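Local structure of transcriptional regulator, TetR family (Agrobacterium tumefaciens, 3C2B) at residues 18-23 / 54-59; 111-116 / 175-180; 145-150 / 154-159; 137-142 / 163-168. The protein probably binds DNA at cis-regulatory sites as a TetR-family transcription factor. One frame throughout, in Å; residues are numbered along the deposited sequence.

Interaction 1: residues 18-23 / 54-59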
loop_
_atom_site.group_PDB
_atom_site.type_symbol
_atom_site.label_atom_id
_atom_site.label_comp_id
_atom_site.label_asym_id
_atom_site.label_seq_id
_atom_site.Cartn_x
_atom_site.Cartn_y
_atom_site.Cartn_z
ATOM N N ASN A 18 27.595 5.387 -12.465
ATOM C CA ASN A 18 26.670 4.255 -12.558
ATOM C C ASN A 18 27.110 3.016 -11.746
ATOM O O ASN A 18 26.334 2.517 -10.916
ATOM C CB ASN A 18 26.383 3.910 -14.022
ATOM C CG ASN A 18 25.685 5.047 -14.765
ATOM O OD1 ASN A 18 25.144 5.972 -14.152
ATOM N ND2 ASN A 18 25.698 4.983 -16.090
ATOM N N ALA A 19 28.339 2.539 -11.953
ATOM C CA ALA A 19 28.865 1.416 -11.177
ATOM C C ALA A 19 28.680 1.635 -9.669
ATOM O O ALA A 19 28.319 0.700 -8.940
ATOM C CB ALA A 19 30.318 1.184 -11.499
ATOM N N VAL A 20 28.919 2.871 -9.217
ATOM C CA VAL A 20 28.791 3.263 -7.808
ATOM C C VAL A 20 27.327 3.190 -7.310
ATOM O O VAL A 20 27.024 2.631 -6.245
ATOM C CB VAL A 20 29.395 4.692 -7.568
ATOM C CG1 VAL A 20 28.881 5.326 -6.262
ATOM C CG2 VAL A 20 30.947 4.660 -7.594
ATOM N N LEU A 21 26.429 3.766 -8.101
ATOM C CA LEU A 21 25.018 3.741 -7.821
ATOM C C LEU A 21 24.466 2.307 -7.780
ATOM O O LEU A 21 23.562 2.019 -6.978
ATOM C CB LEU A 21 24.269 4.638 -8.818
ATOM C CG LEU A 21 24.476 6.150 -8.610
ATOM C CD1 LEU A 21 23.928 6.966 -9.769
ATOM C CD2 LEU A 21 23.934 6.665 -7.252
ATOM N N ASP A 22 25.006 1.418 -8.618
ATOM C CA ASP A 22 24.701 -0.017 -8.532
ATOM C C ASP A 22 25.082 -0.649 -7.186
ATOM O O ASP A 22 24.370 -1.512 -6.680
ATOM C CB ASP A 22 25.342 -0.802 -9.676
ATOM C CG ASP A 22 24.468 -0.853 -10.929
ATOM O OD1 ASP A 22 23.231 -0.634 -10.867
ATOM O OD2 ASP A 22 25.048 -1.133 -12.004
ATOM N N GLN A 23 26.201 -0.225 -6.611
ATOM C CA GLN A 23 26.584 -0.683 -5.275
ATOM C C GLN A 23 25.628 -0.172 -4.203
ATOM O O GLN A 23 25.314 -0.886 -3.232
ATOM C CB GLN A 23 28.017 -0.266 -4.936
ATOM C CG GLN A 23 29.110 -1.118 -5.595
ATOM C CD GLN A 23 28.775 -2.606 -5.628
ATOM O OE1 GLN A 23 28.860 -3.236 -6.681
ATOM N NE2 GLN A 23 28.387 -3.168 -4.478
ATOM N N LYS A 54 31.191 15.442 -4.321
ATOM C CA LYS A 54 31.237 16.168 -5.606
ATOM C C LYS A 54 30.485 15.452 -6.739
ATOM O O LYS A 54 30.205 16.054 -7.779
ATOM C CB LYS A 54 32.675 16.572 -6.005
ATOM C CG LYS A 54 33.394 15.684 -7.027
ATOM C CD LYS A 54 34.253 14.617 -6.356
ATOM C CE LYS A 54 35.156 13.889 -7.348
ATOM N NZ LYS A 54 36.563 14.366 -7.287
ATOM N N TRP A 55 30.151 14.180 -6.529
ATOM C CA TRP A 55 29.309 13.445 -7.473
ATOM C C TRP A 55 27.821 13.790 -7.322
ATOM O O TRP A 55 27.146 14.080 -8.322
ATOM C CB TRP A 55 29.505 11.926 -7.335
ATOM C CG TRP A 55 30.850 11.400 -7.816
ATOM C CD1 TRP A 55 31.742 12.027 -8.644
ATOM C CD2 TRP A 55 31.421 10.120 -7.513
ATOM N NE1 TRP A 55 32.844 11.225 -8.856
ATOM C CE2 TRP A 55 32.668 10.048 -8.175
ATOM C CE3 TRP A 55 31.000 9.027 -6.739
ATOM C CZ2 TRP A 55 33.498 8.925 -8.088
ATOM C CZ3 TRP A 55 31.838 7.912 -6.651
ATOM C CH2 TRP A 55 33.065 7.872 -7.321
ATOM N N PHE A 56 27.329 13.757 -6.074
ATOM C CA PHE A 56 25.878 13.794 -5.774
ATOM C C PHE A 56 25.448 14.874 -4.763
ATOM O O PHE A 56 24.344 14.799 -4.209
ATOM C CB PHE A 56 25.366 12.415 -5.267
ATOM C CG PHE A 56 25.982 11.218 -5.963
ATOM C CD1 PHE A 56 26.697 10.275 -5.227
ATOM C CD2 PHE A 56 25.851 11.034 -7.358
ATOM C CE1 PHE A 56 27.268 9.164 -5.856
ATOM C CE2 PHE A 56 26.427 9.929 -8.001
ATOM C CZ PHE A 56 27.136 8.992 -7.249
ATOM N N GLY A 57 26.301 15.867 -4.518
ATOM C CA GLY A 57 26.006 16.891 -3.513
ATOM C C GLY A 57 26.174 16.351 -2.103
ATOM O O GLY A 57 27.292 16.093 -1.671
ATOM N N ASP A 58 25.063 16.175 -1.389
ATOM C CA ASP A 58 25.080 15.643 -0.021
ATOM C C ASP A 58 24.433 14.252 0.059
ATOM O O ASP A 58 24.187 13.617 -0.965
ATOM C CB ASP A 58 24.401 16.628 0.949
ATOM C CG ASP A 58 23.178 17.310 0.341
ATOM O OD1 ASP A 58 23.360 18.296 -0.403
ATOM O OD2 ASP A 58 22.036 16.874 0.614
ATOM N N ARG A 59 24.176 13.779 1.276
ATOM C CA ARG A 59 23.436 12.537 1.489
ATOM C C ARG A 59 22.107 12.575 0.729
ATOM O O ARG A 59 21.811 11.669 -0.048
ATOM C CB ARG A 59 23.245 12.280 2.996
ATOM C CG ARG A 59 22.062 11.367 3.455
ATOM C CD ARG A 59 22.012 10.000 2.755
ATOM N NE ARG A 59 21.921 8.841 3.655
ATOM C CZ ARG A 59 20.830 8.410 4.303
ATOM N NH1 ARG A 59 20.925 7.326 5.057
ATOM N NH2 ARG A 59 19.655 9.034 4.222
#

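Interaction 2: residues 111-116 / 175-180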
loop_
_atom_site.group_PDB
_atom_site.type_symbol
_atom_site.label_atom_id
_atom_site.label_comp_id
_atom_site.label_asym_id
_atom_site.label_seq_id
_atom_site.Cartn_x
_atom_site.Cartn_y
_atom_site.Cartn_z
ATOM N N ALA A 111 12.930 -1.603 -2.212
ATOM C CA ALA A 111 13.976 -1.004 -1.387
ATOM C C ALA A 111 13.982 0.524 -1.561
ATOM O O ALA A 111 14.096 1.253 -0.571
ATOM C CB ALA A 111 15.306 -1.574 -1.764
ATOM N N LEU A 112 13.780 1.024 -2.780
ATOM C CA LEU A 112 13.727 2.478 -2.946
ATOM C C LEU A 112 12.480 3.105 -2.296
ATOM O O LEU A 112 12.561 4.147 -1.624
ATOM C CB LEU A 112 13.848 2.861 -4.424
ATOM C CG LEU A 112 15.266 2.531 -4.895
ATOM C CD1 LEU A 112 15.282 2.429 -6.425
ATOM C CD2 LEU A 112 16.349 3.524 -4.350
ATOM N N ASN A 113 11.342 2.446 -2.489
ATOM C CA ASN A 113 10.112 2.825 -1.795
ATOM C C ASN A 113 10.240 2.800 -0.286
ATOM O O ASN A 113 9.866 3.782 0.363
ATOM C CB ASN A 113 8.910 2.000 -2.288
ATOM C CG ASN A 113 8.341 2.569 -3.576
ATOM O OD1 ASN A 113 7.655 3.575 -3.543
ATOM N ND2 ASN A 113 8.679 1.963 -4.714
ATOM N N ARG A 114 10.803 1.727 0.273
ATOM C CA ARG A 114 11.129 1.691 1.697
ATOM C C ARG A 114 11.987 2.878 2.095
ATOM O O ARG A 114 11.739 3.513 3.110
ATOM C CB ARG A 114 11.896 0.423 2.060
ATOM C CG ARG A 114 11.057 -0.831 1.985
ATOM C CD ARG A 114 11.886 -2.085 2.250
ATOM N NE ARG A 114 11.027 -3.264 2.107
ATOM C CZ ARG A 114 11.355 -4.308 1.353
ATOM N NH1 ARG A 114 12.545 -4.348 0.732
ATOM N NH2 ARG A 114 10.519 -5.310 1.235
ATOM N N LEU A 115 13.008 3.178 1.296
ATOM C CA LEU A 115 13.936 4.269 1.642
ATOM C C LEU A 115 13.182 5.605 1.724
ATOM O O LEU A 115 13.277 6.306 2.735
ATOM C CB LEU A 115 15.071 4.354 0.621
ATOM C CG LEU A 115 15.961 5.582 0.765
ATOM C CD1 LEU A 115 16.800 5.375 1.970
ATOM C CD2 LEU A 115 16.812 5.792 -0.477
ATOM N N ALA A 116 12.434 5.912 0.657
ATOM C CA ALA A 116 11.630 7.134 0.533
ATOM C C ALA A 116 10.526 7.261 1.573
ATOM O O ALA A 116 10.253 8.367 2.034
ATOM C CB ALA A 116 11.037 7.251 -0.886
ATOM N N ASP A 175 -3.956 -4.458 -0.804
ATOM C CA ASP A 175 -2.903 -4.006 0.129
ATOM C C ASP A 175 -1.550 -4.704 -0.122
ATOM O O ASP A 175 -0.671 -4.636 0.698
ATOM C CB ASP A 175 -3.346 -4.207 1.595
ATOM C CG ASP A 175 -3.589 -5.670 1.910
ATOM O OD1 ASP A 175 -3.831 -6.482 0.978
ATOM O OD2 ASP A 175 -3.553 -6.016 3.082
ATOM N N LEU A 176 -1.375 -5.372 -1.263
ATOM C CA LEU A 176 -0.192 -6.188 -1.407
ATOM C C LEU A 176 1.108 -5.391 -1.440
ATOM O O LEU A 176 2.147 -5.898 -1.032
ATOM C CB LEU A 176 -0.317 -7.061 -2.659
ATOM C CG LEU A 176 0.882 -7.964 -2.895
ATOM C CD1 LEU A 176 0.963 -9.115 -1.841
ATOM C CD2 LEU A 176 0.842 -8.490 -4.303
ATOM N N HIS A 177 1.075 -4.154 -1.960
ATOM C CA HIS A 177 2.310 -3.359 -2.042
ATOM C C HIS A 177 2.803 -2.987 -0.635
ATOM O O HIS A 177 3.963 -3.254 -0.305
ATOM C CB HIS A 177 2.113 -2.120 -2.941
ATOM C CG HIS A 177 3.383 -1.425 -3.295
ATOM N ND1 HIS A 177 3.414 -0.141 -3.788
ATOM C CD2 HIS A 177 4.673 -1.858 -3.288
ATOM C CE1 HIS A 177 4.672 0.189 -4.076
ATOM N NE2 HIS A 177 5.454 -0.829 -3.760
ATOM N N VAL A 178 1.919 -2.416 0.188
ATOM C CA VAL A 178 2.160 -2.234 1.637
ATOM C C VAL A 178 2.669 -3.536 2.346
ATOM O O VAL A 178 3.737 -3.519 2.963
ATOM C CB VAL A 178 0.956 -1.519 2.387
ATOM C CG1 VAL A 178 1.241 -1.359 3.864
ATOM C CG2 VAL A 178 0.696 -0.145 1.815
ATOM N N ARG A 179 1.980 -4.671 2.203
ATOM C CA ARG A 179 2.510 -5.909 2.800
ATOM C C ARG A 179 3.953 -6.260 2.404
ATOM O O ARG A 179 4.744 -6.682 3.251
ATOM C CB ARG A 179 1.561 -7.094 2.552
ATOM C CG ARG A 179 0.115 -6.774 3.071
ATOM C CD ARG A 179 -0.852 -7.957 3.014
ATOM N NE ARG A 179 -0.447 -9.034 3.909
ATOM C CZ ARG A 179 -0.647 -9.068 5.236
ATOM N NH1 ARG A 179 -0.193 -10.119 5.933
ATOM N NH2 ARG A 179 -1.266 -8.059 5.877
HETATM N N MSE A 180 4.281 -6.097 1.116
HETATM C CA MSE A 180 5.600 -6.456 0.605
HETATM C C MSE A 180 6.649 -5.504 1.138
HETATM O O MSE A 180 7.748 -5.917 1.514
HETATM C CB MSE A 180 5.613 -6.518 -0.930
HETATM C CG MSE A 180 4.811 -7.708 -1.514
HETATM SE SE MSE A 180 5.062 -7.997 -3.428
HETATM C CE MSE A 180 4.429 -6.312 -4.069
#

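Interaction 3: residues 145-150 / 154-159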
loop_
_atom_site.group_PDB
_atom_site.type_symbol
_atom_site.label_atom_id
_atom_site.label_comp_id
_atom_site.label_asym_id
_atom_site.label_seq_id
_atom_site.Cartn_x
_atom_site.Cartn_y
_atom_site.Cartn_z
ATOM N N GLY A 145 -3.467 4.503 -21.564
ATOM C CA GLY A 145 -3.453 4.176 -23.002
ATOM C C GLY A 145 -4.385 3.016 -23.336
ATOM O O GLY A 145 -5.218 3.099 -24.229
ATOM N N LEU A 146 -4.263 1.947 -22.574
ATOM C CA LEU A 146 -5.139 0.774 -22.648
ATOM C C LEU A 146 -6.622 1.064 -22.365
ATOM O O LEU A 146 -7.501 0.608 -23.073
ATOM C CB LEU A 146 -4.636 -0.223 -21.623
ATOM C CG LEU A 146 -4.436 -1.663 -22.020
ATOM C CD1 LEU A 146 -3.939 -1.779 -23.448
ATOM C CD2 LEU A 146 -3.462 -2.326 -21.018
ATOM N N ILE A 147 -6.885 1.827 -21.310
ATOM C CA ILE A 147 -8.215 2.167 -20.894
ATOM C C ILE A 147 -8.851 3.075 -21.945
ATOM O O ILE A 147 -10.029 2.916 -22.283
ATOM C CB ILE A 147 -8.186 2.794 -19.477
ATOM C CG1 ILE A 147 -7.738 1.738 -18.439
ATOM C CG2 ILE A 147 -9.553 3.346 -19.070
ATOM C CD1 ILE A 147 -7.770 2.259 -16.961
ATOM N N GLU A 148 -8.078 4.016 -22.472
ATOM C CA GLU A 148 -8.537 4.851 -23.580
ATOM C C GLU A 148 -8.847 4.027 -24.845
ATOM O O GLU A 148 -9.909 4.188 -25.442
ATOM C CB GLU A 148 -7.512 5.969 -23.838
ATOM C CG GLU A 148 -7.906 7.023 -24.848
ATOM C CD GLU A 148 -9.365 7.422 -24.765
ATOM O OE1 GLU A 148 -9.953 7.428 -23.668
ATOM O OE2 GLU A 148 -9.914 7.765 -25.820
ATOM N N ALA A 149 -7.932 3.144 -25.243
ATOM C CA ALA A 149 -8.182 2.209 -26.362
ATOM C C ALA A 149 -9.472 1.370 -26.192
ATOM O O ALA A 149 -10.232 1.231 -27.156
ATOM C CB ALA A 149 -6.984 1.287 -26.571
ATOM N N GLY A 150 -9.702 0.833 -24.979
ATOM C CA GLY A 150 -10.945 0.163 -24.626
ATOM C C GLY A 150 -12.201 1.016 -24.744
ATOM O O GLY A 150 -13.216 0.578 -25.313
ATOM N N GLY A 154 -15.470 1.083 -27.911
ATOM C CA GLY A 154 -16.820 0.821 -27.452
ATOM C C GLY A 154 -16.924 -0.242 -26.375
ATOM O O GLY A 154 -18.045 -0.681 -26.046
ATOM N N TYR A 155 -15.783 -0.670 -25.820
ATOM C CA TYR A 155 -15.785 -1.795 -24.843
ATOM C C TYR A 155 -15.835 -1.390 -23.359
ATOM O O TYR A 155 -16.185 -2.201 -22.521
ATOM C CB TYR A 155 -14.593 -2.737 -25.072
ATOM C CG TYR A 155 -14.544 -3.368 -26.445
ATOM C CD1 TYR A 155 -15.613 -4.149 -26.934
ATOM C CD2 TYR A 155 -13.414 -3.197 -27.259
ATOM C CE1 TYR A 155 -15.553 -4.723 -28.198
ATOM C CE2 TYR A 155 -13.349 -3.777 -28.513
ATOM C CZ TYR A 155 -14.415 -4.526 -28.982
ATOM O OH TYR A 155 -14.308 -5.082 -30.233
ATOM N N LEU A 156 -15.490 -0.141 -23.057
ATOM C CA LEU A 156 -15.475 0.392 -21.681
ATOM C C LEU A 156 -16.273 1.676 -21.580
ATOM O O LEU A 156 -16.192 2.539 -22.453
ATOM C CB LEU A 156 -14.046 0.709 -21.217
ATOM C CG LEU A 156 -13.049 -0.433 -21.183
ATOM C CD1 LEU A 156 -11.724 0.157 -20.723
ATOM C CD2 LEU A 156 -13.563 -1.522 -20.227
ATOM N N ARG A 157 -17.015 1.799 -20.491
ATOM C CA ARG A 157 -17.773 2.991 -20.229
ATOM C C ARG A 157 -17.406 3.476 -18.830
ATOM O O ARG A 157 -17.336 2.678 -17.903
ATOM C CB ARG A 157 -19.283 2.676 -20.364
ATOM C CG ARG A 157 -20.193 3.513 -19.503
ATOM C CD ARG A 157 -21.673 3.009 -19.439
ATOM N NE ARG A 157 -21.893 1.638 -18.923
ATOM C CZ ARG A 157 -21.473 1.144 -17.745
ATOM N NH1 ARG A 157 -20.730 1.863 -16.895
ATOM N NH2 ARG A 157 -21.784 -0.113 -17.425
ATOM N N PHE A 158 -17.151 4.772 -18.677
ATOM C CA PHE A 158 -16.895 5.356 -17.348
ATOM C C PHE A 158 -17.100 6.865 -17.400
ATOM O O PHE A 158 -16.902 7.478 -18.441
ATOM C CB PHE A 158 -15.471 5.033 -16.816
ATOM C CG PHE A 158 -14.384 5.143 -17.873
ATOM C CD1 PHE A 158 -13.915 4.011 -18.504
ATOM C CD2 PHE A 158 -13.900 6.377 -18.275
ATOM C CE1 PHE A 158 -12.961 4.095 -19.509
ATOM C CE2 PHE A 158 -12.942 6.482 -19.271
ATOM C CZ PHE A 158 -12.467 5.336 -19.898
ATOM N N ASP A 159 -17.479 7.440 -16.257
ATOM C CA ASP A 159 -17.556 8.892 -16.065
ATOM C C ASP A 159 -16.181 9.557 -16.053
ATOM O O ASP A 159 -16.015 10.663 -16.563
ATOM C CB ASP A 159 -18.262 9.207 -14.750
ATOM C CG ASP A 159 -19.740 8.845 -14.787
ATOM O OD1 ASP A 159 -20.180 7.969 -13.997
ATOM O OD2 ASP A 159 -20.460 9.433 -15.624
#

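Interaction 4: residues 137-142 / 163-168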
loop_
_atom_site.group_PDB
_atom_site.type_symbol
_atom_site.label_atom_id
_atom_site.label_comp_id
_atom_site.label_asym_id
_atom_site.label_seq_id
_atom_site.Cartn_x
_atom_site.Cartn_y
_atom_site.Cartn_z
ATOM N N ARG A 137 5.269 6.523 -13.782
ATOM C CA ARG A 137 4.767 7.234 -14.943
ATOM C C ARG A 137 4.552 6.346 -16.168
ATOM O O ARG A 137 3.593 6.530 -16.909
ATOM C CB ARG A 137 5.711 8.407 -15.230
ATOM C CG ARG A 137 5.998 8.759 -16.691
ATOM C CD ARG A 137 6.860 10.003 -16.721
ATOM N NE ARG A 137 6.538 10.852 -15.577
ATOM C CZ ARG A 137 7.304 11.828 -15.122
ATOM N NH1 ARG A 137 8.445 12.108 -15.727
ATOM N NH2 ARG A 137 6.914 12.528 -14.072
ATOM N N GLN A 138 5.447 5.385 -16.364
ATOM C CA GLN A 138 5.440 4.521 -17.552
ATOM C C GLN A 138 4.321 3.480 -17.431
ATOM O O GLN A 138 3.563 3.250 -18.387
ATOM C CB GLN A 138 6.817 3.856 -17.806
ATOM C CG GLN A 138 7.811 4.659 -18.706
ATOM C CD GLN A 138 7.625 4.422 -20.211
ATOM O OE1 GLN A 138 8.595 4.424 -20.967
ATOM N NE2 GLN A 138 6.383 4.206 -20.645
ATOM N N ILE A 139 4.241 2.863 -16.261
ATOM C CA ILE A 139 3.123 2.034 -15.881
ATOM C C ILE A 139 1.788 2.781 -16.044
ATOM O O ILE A 139 0.860 2.244 -16.661
ATOM C CB ILE A 139 3.319 1.446 -14.453
ATOM C CG1 ILE A 139 4.043 0.083 -14.537
ATOM C CG2 ILE A 139 1.992 1.270 -13.683
ATOM C CD1 ILE A 139 3.297 -1.051 -15.349
ATOM N N ASP A 140 1.708 4.015 -15.526
ATOM C CA ASP A 140 0.458 4.760 -15.520
ATOM C C ASP A 140 0.038 5.132 -16.942
ATOM O O ASP A 140 -1.145 5.086 -17.261
ATOM C CB ASP A 140 0.571 6.018 -14.664
ATOM C CG ASP A 140 0.590 5.727 -13.157
ATOM O OD1 ASP A 140 0.369 4.574 -12.739
ATOM O OD2 ASP A 140 0.802 6.679 -12.380
ATOM N N ARG A 141 1.003 5.493 -17.787
ATOM C CA ARG A 141 0.703 5.871 -19.176
ATOM C C ARG A 141 0.244 4.633 -19.955
ATOM O O ARG A 141 -0.668 4.723 -20.766
ATOM C CB ARG A 141 1.888 6.568 -19.865
ATOM C CG ARG A 141 1.437 7.656 -20.858
ATOM C CD ARG A 141 2.579 8.276 -21.652
ATOM N NE ARG A 141 2.154 9.503 -22.334
ATOM C CZ ARG A 141 2.257 10.735 -21.815
ATOM N NH1 ARG A 141 2.752 10.922 -20.590
ATOM N NH2 ARG A 141 1.850 11.791 -22.517
ATOM N N ARG A 142 0.871 3.481 -19.685
ATOM C CA ARG A 142 0.427 2.202 -20.236
ATOM C C ARG A 142 -1.073 1.997 -19.937
ATOM O O ARG A 142 -1.869 1.837 -20.847
ATOM C CB ARG A 142 1.239 1.054 -19.634
ATOM C CG ARG A 142 1.431 -0.154 -20.513
ATOM C CD ARG A 142 0.116 -0.800 -20.879
ATOM N NE ARG A 142 -0.023 -0.964 -22.333
ATOM C CZ ARG A 142 0.171 -2.095 -23.007
ATOM N NH1 ARG A 142 0.009 -2.121 -24.324
ATOM N NH2 ARG A 142 0.539 -3.192 -22.373
ATOM N N GLU A 163 -10.490 7.471 -12.432
ATOM C CA GLU A 163 -11.232 6.722 -11.460
ATOM C C GLU A 163 -11.346 5.247 -11.887
ATOM O O GLU A 163 -11.220 4.347 -11.068
ATOM C CB GLU A 163 -12.589 7.396 -11.312
ATOM C CG GLU A 163 -13.508 6.830 -10.302
ATOM C CD GLU A 163 -13.105 7.030 -8.844
ATOM O OE1 GLU A 163 -12.329 7.947 -8.500
ATOM O OE2 GLU A 163 -13.627 6.253 -8.029
ATOM N N ALA A 164 -11.540 5.018 -13.183
ATOM C CA ALA A 164 -11.487 3.676 -13.722
ATOM C C ALA A 164 -10.125 3.075 -13.465
ATOM O O ALA A 164 -10.049 1.933 -13.075
ATOM C CB ALA A 164 -11.799 3.655 -15.212
ATOM N N TYR A 165 -9.050 3.828 -13.705
ATOM C CA TYR A 165 -7.678 3.311 -13.424
ATOM C C TYR A 165 -7.455 3.106 -11.928
ATOM O O TYR A 165 -6.891 2.079 -11.491
ATOM C CB TYR A 165 -6.584 4.202 -14.059
ATOM C CG TYR A 165 -5.137 3.762 -13.764
ATOM C CD1 TYR A 165 -4.808 2.398 -13.628
ATOM C CD2 TYR A 165 -4.099 4.699 -13.666
ATOM C CE1 TYR A 165 -3.511 1.973 -13.360
ATOM C CE2 TYR A 165 -2.753 4.259 -13.418
ATOM C CZ TYR A 165 -2.489 2.893 -13.284
ATOM O OH TYR A 165 -1.212 2.428 -12.995
ATOM N N ARG A 166 -7.931 4.061 -11.131
ATOM C CA ARG A 166 -7.927 3.936 -9.670
ATOM C C ARG A 166 -8.521 2.599 -9.167
ATOM O O ARG A 166 -7.870 1.876 -8.331
ATOM C CB ARG A 166 -8.576 5.194 -8.983
ATOM C CG ARG A 166 -8.371 5.208 -7.464
ATOM C CD ARG A 166 -9.160 6.334 -6.723
ATOM N NE ARG A 166 -8.894 6.308 -5.288
ATOM C CZ ARG A 166 -9.421 5.431 -4.419
ATOM N NH1 ARG A 166 -10.282 4.506 -4.814
ATOM N NH2 ARG A 166 -9.081 5.465 -3.149
ATOM N N SER A 167 -9.722 2.280 -9.661
ATOM C CA SER A 167 -10.409 1.040 -9.339
ATOM C C SER A 167 -9.595 -0.176 -9.794
ATOM O O SER A 167 -9.401 -1.096 -9.027
ATOM C CB SER A 167 -11.779 0.973 -10.013
ATOM O OG SER A 167 -12.681 1.930 -9.462
ATOM N N PHE A 168 -9.115 -0.164 -11.023
ATOM C CA PHE A 168 -8.332 -1.263 -11.577
ATOM C C PHE A 168 -7.101 -1.496 -10.740
ATOM O O PHE A 168 -6.779 -2.642 -10.390
ATOM C CB PHE A 168 -7.930 -0.926 -13.014
ATOM C CG PHE A 168 -7.386 -2.090 -13.813
ATOM C CD1 PHE A 168 -7.799 -3.410 -13.573
ATOM C CD2 PHE A 168 -6.458 -1.861 -14.827
ATOM C CE1 PHE A 168 -7.309 -4.465 -14.361
ATOM C CE2 PHE A 168 -5.987 -2.919 -15.628
ATOM C CZ PHE A 168 -6.413 -4.224 -15.379
#

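Interaction 1: residues 18-23 / 54-59
Val20 meets Trp55 and Phe56 through carbon alone; beside it the backbone bond from Asp22 N to Asn18 O (2.9 Å) runs within the helix. Both methyls of Val20 serve the contact. CG1 stands anti to the backbone N (chi1 161°) and reaches the rim of the Phe56 ring, near its plane, 4.2 Å from Phe56 CZ. The other branch, CG2, approaches the indole obliquely, with 3.5 Å to Trp55 CZ3, so the two methyls meet the ends of two neighbouring rings. Leu21 takes the neighbouring place: its CD2 lies over one face of the Phe56 ring, 4.0 Å from Phe56 CZ. The opposite face is covered by Trp55 CB, 3.5 Å above the ring centre. With Phe56 CG beside the backbone N (chi1 -38°), the ring lies under Trp55 CB. With both faces and the CZ end of the ring occupied, its tilt is well defined. The arrangement belongs to the small helical DNA-binding domain of the TetR family, and Trp55 and Phe56 lie in the predicted helix-turn-helix. Around it, helix 38-45 packs on Val20 through Leu41 and Ala45, while helix 59-71 meets Phe56 with Leu62 and Leu21 with Phe69.

Interaction 2: residues 111-116 / 175-180
Arg114 NH2 donates to the backbone O of Met180 (a selenomethionine) at 2.9 Å. The bond is bent, with 141° at the hydrogen, although the oxygen lies at the edge of the guanidinium and near its plane; seen from the acceptor, the donor is tilted 28° from the carbonyl plane. An extended chain from CG to NE carries the guanidinium this far from helix 107-120. Its NE bonds the next carbonyl, Leu181 O, so two successive carbonyls at the close of helix 176-181 hold the group and limit its rotation. A positive charge at this end of a helix would be expected to interact favourably with the helix dipole. The preceding residue, Asn113, faces the edge of the His177 ring, but its ND2 stays 4.4 Å from His177 NE2, too far for a hydrogen bond, and is taken by Ser109 O in its own helix. In the next shell the second subunit closes in: its Ser121 packs on Arg114 and its Val178 on His177, which places the contact at the dimer interface. Helix 86-104 flanks one side, with Leu104 against His177 and Met180, and helix 127-134 brings Leu131 to Asn113.

Interaction 3: residues 145-150 / 154-159
Helix 137-152 ends as the chain leaves helical geometry at Gly154 (phi 81°), and Gly150 O receives Tyr155 N at 2.9 Å, the six-to-one bond of a Schellman motif. The same oxygen accepts a second, weak bond from Leu156 N at 3.3 Å. Leu156 then folds back along the helix: with no side chain on Gly150 in the way, its CD1 comes within 4.0 Å of Gly150 CA and 3.6 Å of Ile147 O. This turn begins the connection between helices 137-152 and 161-173 of the C-terminal regulatory domain. Farther along, Phe158 holds CG between its backbone N and carbonyl carbon (chi1 42°), which swings the ring inward. Its CE1 touches Ile147 CG2 obliquely at 3.5 Å. Helix 190-205 closes over the group with Phe201 against Ile147 and Leu156 and Tyr205 against Phe158, while the hydroxyl of Tyr155 bonds Glu213 and its ring meets Lys209 in a cation-pi interaction.

Interaction 4: residues 137-142 / 163-168
Tyr165 spans the gap from helix 161-173 to Asp140 and Ile139 of helix 137-152, with its CG anti to the backbone N (chi1 178°) so that the ring reaches across to the other helix. At the base, CB rests against Ile147, farther along the partner helix. On the ring, CE2 is the first atom to meet the aspartate, lying 3.2 Å from Asp140 OD1, while Asp140 CG sits at the edge of the ring and in its plane. CZ comes next, 3.4 Å from Asp140 OD1. The tip then does the polar work: Tyr165 OH donates to Asp140 OD1 at 2.7 Å. The proton reaches OD1 on its anti side, 25° out of the carboxylate plane, and carboxylate and ring stand steeply at 78° to each other. Between them the helices form part of the all-helical TetR C-terminal domain, and this buried bond ties helix 137-152 to helix 161-173, which faces the second subunit. Asp140 OD1 has a second grip, a salt bridge from Arg136 NE, which probably favours the charged carboxylate. Ile139 CG2 also lies against the hydroxyl, 3.5 Å from Tyr165 OH, and Ile139 itself packs on Phe96 and Leu100 of helix 86-104. The next residue after Tyr165, Arg166, hydrogen-bonds the carbonyls of Leu171 and Ile172 of the second subunit.

In the fold
Interaction 1 lies in the DNA-binding part, the other three in the C-terminal domain. Interactions 1 and 2 come within about 5 Å at their nearest atoms without touching; helix 15-31 bridges them, Leu21 lying on it and its Leu28 packing on Ala111. Interactions 3 and 4 share helix 137-152, have centres about 12 Å apart and meet directly: Phe158 CD1 lies 3.9 Å from Ala164 CB. Interaction 4 is also about 18 Å from interaction 2, between centres, and both reach the second subunit. A formic acid molecule, probably from the crystallisation liquor, sits about 4 Å from the side chain of Tyr165. Interactions 1 and 3 are farthest apart, about 43 Å between centres.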